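Local structure of leucine--tRNA ligase (Agrobacterium radiobacter, 5AH5) at residues Y622-R625 with V626-F630. The protein probably joins L-leucine to tRNA(Leu) at the expense of ATP, as a leucyl-tRNA synthetase of the first class, here bound to tRNA and a leucyl-adenylate analogue. Numbering follows the deposited sequence.
With nucleotides of chain D.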
ATOM      1  N   TYR B 622     -18.707 -26.248  -2.678  1.00 26.48           N
ATOM      2  CA  TYR B 622     -17.393 -26.907  -2.619  1.00 29.76           C
ATOM      3  C   TYR B 622     -17.017 -27.353  -1.196  1.00 31.24           C
ATOM      4  O   TYR B 622     -16.581 -28.490  -1.005  1.00 32.07           O
ATOM      5  CB  TYR B 622     -16.257 -26.058  -3.245  1.00 32.30           C
ATOM      6  CG  TYR B 622     -14.907 -26.654  -2.903  1.00 31.66           C
ATOM      7  CD1 TYR B 622     -14.492 -27.856  -3.474  1.00 29.36           C
ATOM      8  CD2 TYR B 622     -14.056 -26.024  -1.992  1.00 29.65           C
ATOM      9  CE1 TYR B 622     -13.290 -28.438  -3.087  1.00 30.55           C
ATOM     10  CE2 TYR B 622     -12.876 -26.599  -1.604  1.00 31.86           C
ATOM     11  CZ  TYR B 622     -12.468 -27.796  -2.207  1.00 29.66           C
ATOM     12  OH  TYR B 622     -11.293 -28.341  -1.821  1.00 27.07           O
ATOM     13  N   LEU B 623     -17.238 -26.485  -0.208  1.00 27.84           N
ATOM     14  CA  LEU B 623     -16.940 -26.814   1.175  1.00 29.48           C
ATOM     15  C   LEU B 623     -17.816 -27.925   1.720  1.00 29.41           C
ATOM     16  O   LEU B 623     -17.296 -28.785   2.416  1.00 28.35           O
ATOM     17  CB  LEU B 623     -16.937 -25.565   2.081  1.00 29.31           C
ATOM     18  CG  LEU B 623     -15.829 -24.533   1.721  1.00 30.88           C
ATOM     19  CD1 LEU B 623     -16.017 -23.122   2.393  1.00 32.61           C
ATOM     20  CD2 LEU B 623     -14.457 -25.070   2.044  1.00 28.02           C
ATOM     21  N   GLU B 624     -19.100 -27.974   1.346  1.00 28.19           N
ATOM     22  CA  GLU B 624     -19.936 -29.098   1.725  1.00 31.04           C
ATOM     23  C   GLU B 624     -19.434 -30.415   1.049  1.00 32.71           C
ATOM     24  O   GLU B 624     -19.527 -31.462   1.637  1.00 34.72           O
ATOM     25  CB  GLU B 624     -21.416 -28.833   1.375  1.00 34.77           C
ATOM     26  CG  GLU B 624     -22.182 -27.938   2.350  1.00 40.15           C
ATOM     27  CD  GLU B 624     -23.451 -27.304   1.770  1.00 52.83           C
ATOM     28  OE1 GLU B 624     -23.941 -27.736   0.690  1.00 62.70           O
ATOM     29  OE2 GLU B 624     -23.968 -26.329   2.397  1.00 62.63           O
ATOM     30  N   ARG B 625     -18.903 -30.330  -0.163  1.00 32.59           N
ATOM     31  CA  ARG B 625     -18.362 -31.484  -0.843  1.00 35.37           C
ATOM     32  C   ARG B 625     -17.075 -31.992  -0.156  1.00 34.65           C
ATOM     33  O   ARG B 625     -16.855 -33.216  -0.084  1.00 34.10           O
ATOM     34  CB  ARG B 625     -18.124 -31.150  -2.321  1.00 37.53           C
ATOM     35  CG  ARG B 625     -17.330 -32.174  -3.154  1.00 34.75           C
ATOM     36  CD  ARG B 625     -17.153 -31.597  -4.564  1.00 35.71           C
ATOM     37  NE  ARG B 625     -16.180 -32.260  -5.412  1.00 34.45           N
ATOM     38  CZ  ARG B 625     -16.386 -33.398  -6.085  1.00 35.33           C
ATOM     39  NH1 ARG B 625     -17.517 -34.072  -5.955  1.00 37.67           N
ATOM     40  NH2 ARG B 625     -15.420 -33.884  -6.878  1.00 35.59           N
ATOM     41  N   VAL B 626     -16.238 -31.081   0.353  1.00 31.88           N
ATOM     42  CA  VAL B 626     -15.179 -31.487   1.306  1.00 31.79           C
ATOM     43  C   VAL B 626     -15.733 -32.188   2.557  1.00 32.58           C
ATOM     44  O   VAL B 626     -15.238 -33.256   2.960  1.00 33.83           O
ATOM     45  CB  VAL B 626     -14.224 -30.343   1.664  1.00 33.92           C
ATOM     46  CG1 VAL B 626     -13.181 -30.771   2.675  1.00 36.41           C
ATOM     47  CG2 VAL B 626     -13.518 -29.835   0.418  1.00 34.01           C
ATOM     48  N   CYS B 627     -16.764 -31.625   3.176  1.00 35.45           N
ATOM     49  CA  CYS B 627     -17.331 -32.226   4.383  1.00 35.99           C
ATOM     50  C   CYS B 627     -17.815 -33.643   4.066  1.00 34.35           C
ATOM     51  O   CYS B 627     -17.550 -34.555   4.833  1.00 32.47           O
ATOM     52  CB  CYS B 627     -18.466 -31.379   5.016  1.00 38.23           C
ATOM     53  SG  CYS B 627     -17.871 -29.754   5.601  1.00 39.15           S
ATOM     54  N   ARG B 628     -18.538 -33.801   2.960  1.00 33.77           N
ATOM     55  CA  ARG B 628     -19.095 -35.110   2.596  1.00 38.41           C
ATOM     56  C   ARG B 628     -18.020 -36.217   2.331  1.00 36.75           C
ATOM     57  O   ARG B 628     -18.224 -37.386   2.662  1.00 37.50           O
ATOM     58  CB  ARG B 628     -20.106 -34.990   1.456  1.00 42.91           C
ATOM     59  CG  ARG B 628     -21.494 -34.482   1.928  1.00 43.79           C
ATOM     60  CD  ARG B 628     -22.561 -34.648   0.858  1.00 46.07           C
ATOM     61  NE  ARG B 628     -22.004 -34.150  -0.386  1.00 44.31           N
ATOM     62  CZ  ARG B 628     -22.065 -32.886  -0.807  1.00 46.46           C
ATOM     63  NH1 ARG B 628     -22.734 -31.973  -0.124  1.00 50.58           N
ATOM     64  NH2 ARG B 628     -21.469 -32.537  -1.941  1.00 43.46           N
ATOM     65  N   LEU B 629     -16.864 -35.815   1.829  1.00 35.23           N
ATOM     66  CA  LEU B 629     -15.701 -36.686   1.676  1.00 36.59           C
ATOM     67  C   LEU B 629     -15.201 -37.162   3.033  1.00 39.92           C
ATOM     68  O   LEU B 629     -14.824 -38.328   3.187  1.00 36.35           O
ATOM     69  CB  LEU B 629     -14.600 -35.920   0.943  1.00 35.81           C
ATOM     70  CG  LEU B 629     -13.386 -36.650   0.451  1.00 37.62           C
ATOM     71  CD1 LEU B 629     -13.751 -37.761  -0.561  1.00 38.74           C
ATOM     72  CD2 LEU B 629     -12.382 -35.656  -0.122  1.00 36.93           C
ATOM     73  N   PHE B 630     -15.248 -36.305   4.049  1.00 36.99           N
ATOM     74  CA  PHE B 630     -14.963 -36.768   5.406  1.00 37.98           C
ATOM     75  C   PHE B 630     -16.023 -37.715   5.988  1.00 41.41           C
ATOM     76  O   PHE B 630     -15.679 -38.793   6.537  1.00 38.79           O
ATOM     77  CB  PHE B 630     -14.705 -35.597   6.392  1.00 36.79           C
ATOM     78  CG  PHE B 630     -13.291 -35.145   6.405  1.00 31.88           C
ATOM     79  CD1 PHE B 630     -12.751 -34.530   5.313  1.00 33.87           C
ATOM     80  CD2 PHE B 630     -12.485 -35.371   7.523  1.00 35.28           C
ATOM     81  CE1 PHE B 630     -11.430 -34.113   5.314  1.00 32.76           C
ATOM     82  CE2 PHE B 630     -11.178 -34.955   7.536  1.00 37.04           C
ATOM     83  CZ  PHE B 630     -10.647 -34.326   6.444  1.00 33.93           C
TER
ATOM     84  P     G D  41     -21.256 -34.054  -5.330  1.00 42.41           P
ATOM     85  OP1   G D  41     -20.044 -33.873  -4.466  1.00 40.46           O
ATOM     86  OP2   G D  41     -21.681 -32.973  -6.228  1.00 40.61           O
ATOM     87  O5'   G D  41     -21.037 -35.342  -6.238  1.00 39.03           O
ATOM     88  C5'   G D  41     -20.510 -36.553  -5.642  1.00 40.27           C
ATOM     89  C4'   G D  41     -20.626 -37.711  -6.615  1.00 43.91           C
ATOM     90  O4'   G D  41     -22.024 -37.873  -7.003  1.00 47.88           O
ATOM     91  C3'   G D  41     -19.892 -37.541  -7.938  1.00 46.77           C
ATOM     92  O3'   G D  41     -18.517 -37.897  -7.804  1.00 43.43           O
ATOM     93  C2'   G D  41     -20.683 -38.478  -8.840  1.00 47.28           C
ATOM     94  O2'   G D  41     -20.422 -39.838  -8.577  1.00 46.87           O
ATOM     95  C1'   G D  41     -22.110 -38.211  -8.369  1.00 46.41           C
ATOM     96  N9    G D  41     -22.848 -37.160  -9.078  1.00 50.86           N
ATOM     97  C8    G D  41     -23.190 -35.909  -8.620  1.00 49.89           C
ATOM     98  N7    G D  41     -23.905 -35.227  -9.475  1.00 44.93           N
ATOM     99  C5    G D  41     -24.050 -36.079 -10.559  1.00 50.76           C
ATOM    100  C6    G D  41     -24.704 -35.880 -11.799  1.00 46.24           C
ATOM    101  O6    G D  41     -25.300 -34.877 -12.201  1.00 46.04           O
ATOM    102  N1    G D  41     -24.584 -36.993 -12.626  1.00 51.71           N
ATOM    103  C2    G D  41     -23.936 -38.157 -12.294  1.00 55.69           C
ATOM    104  N2    G D  41     -23.946 -39.127 -13.220  1.00 58.20           N
ATOM    105  N3    G D  41     -23.323 -38.356 -11.138  1.00 54.46           N
ATOM    106  C4    G D  41     -23.404 -37.277 -10.332  1.00 51.45           C
ATOM    107  P     U D  40     -25.638 -30.457  -4.580  1.00 65.01           P
ATOM    108  OP1   U D  40     -24.634 -29.602  -3.930  1.00 55.36           O
ATOM    109  OP2   U D  40     -26.090 -30.124  -5.951  1.00 71.21           O
ATOM    110  O5'   U D  40     -25.098 -31.955  -4.631  1.00 60.31           O
ATOM    111  C5'   U D  40     -24.943 -32.718  -3.425  1.00 62.39           C
ATOM    112  C4'   U D  40     -24.753 -34.188  -3.724  1.00 61.35           C
ATOM    113  O4'   U D  40     -26.010 -34.823  -4.097  1.00 63.88           O
ATOM    114  C3'   U D  40     -23.789 -34.552  -4.846  1.00 58.44           C
ATOM    115  O3'   U D  40     -22.449 -34.479  -4.372  1.00 47.23           O
ATOM    116  C2'   U D  40     -24.259 -35.960  -5.176  1.00 53.01           C
ATOM    117  O2'   U D  40     -23.892 -36.903  -4.197  1.00 57.58           O
ATOM    118  C1'   U D  40     -25.771 -35.767  -5.130  1.00 60.22           C
ATOM    119  N1    U D  40     -26.334 -35.250  -6.388  1.00 60.96           N
ATOM    120  C2    U D  40     -26.493 -36.141  -7.433  1.00 58.07           C
ATOM    121  O2    U D  40     -26.157 -37.309  -7.364  1.00 54.74           O
ATOM    122  N3    U D  40     -27.038 -35.604  -8.574  1.00 62.22           N
ATOM    123  C4    U D  40     -27.437 -34.298  -8.777  1.00 68.53           C
ATOM    124  O4    U D  40     -27.906 -33.966  -9.868  1.00 78.15           O
ATOM    125  C5    U D  40     -27.236 -33.436  -7.654  1.00 74.33           C
ATOM    126  C6    U D  40     -26.708 -33.928  -6.525  1.00 72.10           C
ATOM    127  P     C D  42     -17.405 -37.139  -8.648  1.00 46.04           P
ATOM    128  OP1   C D  42     -16.104 -37.800  -8.386  1.00 48.05           O
ATOM    129  OP2   C D  42     -17.540 -35.683  -8.392  1.00 46.41           O
ATOM    130  O5'   C D  42     -17.873 -37.370 -10.158  1.00 46.09           O
ATOM    131  C5'   C D  42     -17.774 -38.663 -10.756  1.00 59.04           C
ATOM    132  C4'   C D  42     -18.367 -38.673 -12.143  1.00 55.26           C
ATOM    133  O4'   C D  42     -19.776 -38.309 -12.113  1.00 56.47           O
ATOM    134  C3'   C D  42     -17.824 -37.681 -13.150  1.00 55.36           C
ATOM    135  O3'   C D  42     -16.510 -37.910 -13.669  1.00 51.88           O
ATOM    136  C2'   C D  42     -18.881 -37.800 -14.245  1.00 59.71           C
ATOM    137  O2'   C D  42     -18.601 -38.904 -15.085  1.00 65.72           O
ATOM    138  C1'   C D  42     -20.175 -37.928 -13.426  1.00 56.10           C
ATOM    139  N1    C D  42     -20.923 -36.649 -13.372  1.00 56.39           N
ATOM    140  C2    C D  42     -21.699 -36.272 -14.479  1.00 53.36           C
ATOM    141  O2    C D  42     -21.795 -37.042 -15.436  1.00 57.00           O
ATOM    142  N3    C D  42     -22.343 -35.085 -14.464  1.00 54.41           N
ATOM    143  C4    C D  42     -22.213 -34.269 -13.415  1.00 58.30           C
ATOM    144  N4    C D  42     -22.872 -33.106 -13.444  1.00 51.84           N
ATOM    145  C5    C D  42     -21.411 -34.614 -12.285  1.00 54.25           C
ATOM    146  C6    C D  42     -20.779 -35.796 -12.311  1.00 57.03           C
TER
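The guanidinium of Arg628 is sandwiched between its own helix and the tRNA: one face takes Glu624 O and Arg625 CA, the opposite face C5' of U40 of chain D, and OP1 of G41 of chain D lies at the edge, in plane. The Arg625 guanidinium meets phosphates at its edge, with OP1 of G41 in its plane, while the Tyr622 ring receives Val626 CG2 over one face. All belong to helix 617-632, an amphipathic helix that packs in a bundle with helices 678-695, 701-715 and 720-729, all three within the anticodon-binding family region. The worked example is of two arginines, three residues apart, sharing one phosphate oxygen. Arg625 stretches out from CG to NE, and its NH1 bridges two consecutive phosphates, donating to OP1 of G41 at 2.9 Å and to OP2 of C42 of chain D at 2.9 Å. Its NH2 adds a weak bond to the same OP2 and is also held by Asn690 of helix 678-695, whose Tyr693 makes a cation-pi contact with this arginine. Arg628 instead folds back through a bend at chi3 (-47°), which lays its guanidinium against the preceding turn, with NH1 3.7 Å from Glu624 CB. Gathered round the same anion, the two positive charges probably offset its negative charge. Glu624 makes no salt bridge to Arg628; its OE2 pairs with Arg620. On the inner side, Val626 CG2 stands 3.5 Å from Tyr622 CZ, and the tyrosine OH bonds to Thr689. Successive i to i+4 backbone bonds frame these side chains, among them Arg628 N to Glu624 O at 2.9 Å. The second grip on OP1 of G41 comes from Arg628 NH2, at 3.2 Å with an N-H...O angle of 149°.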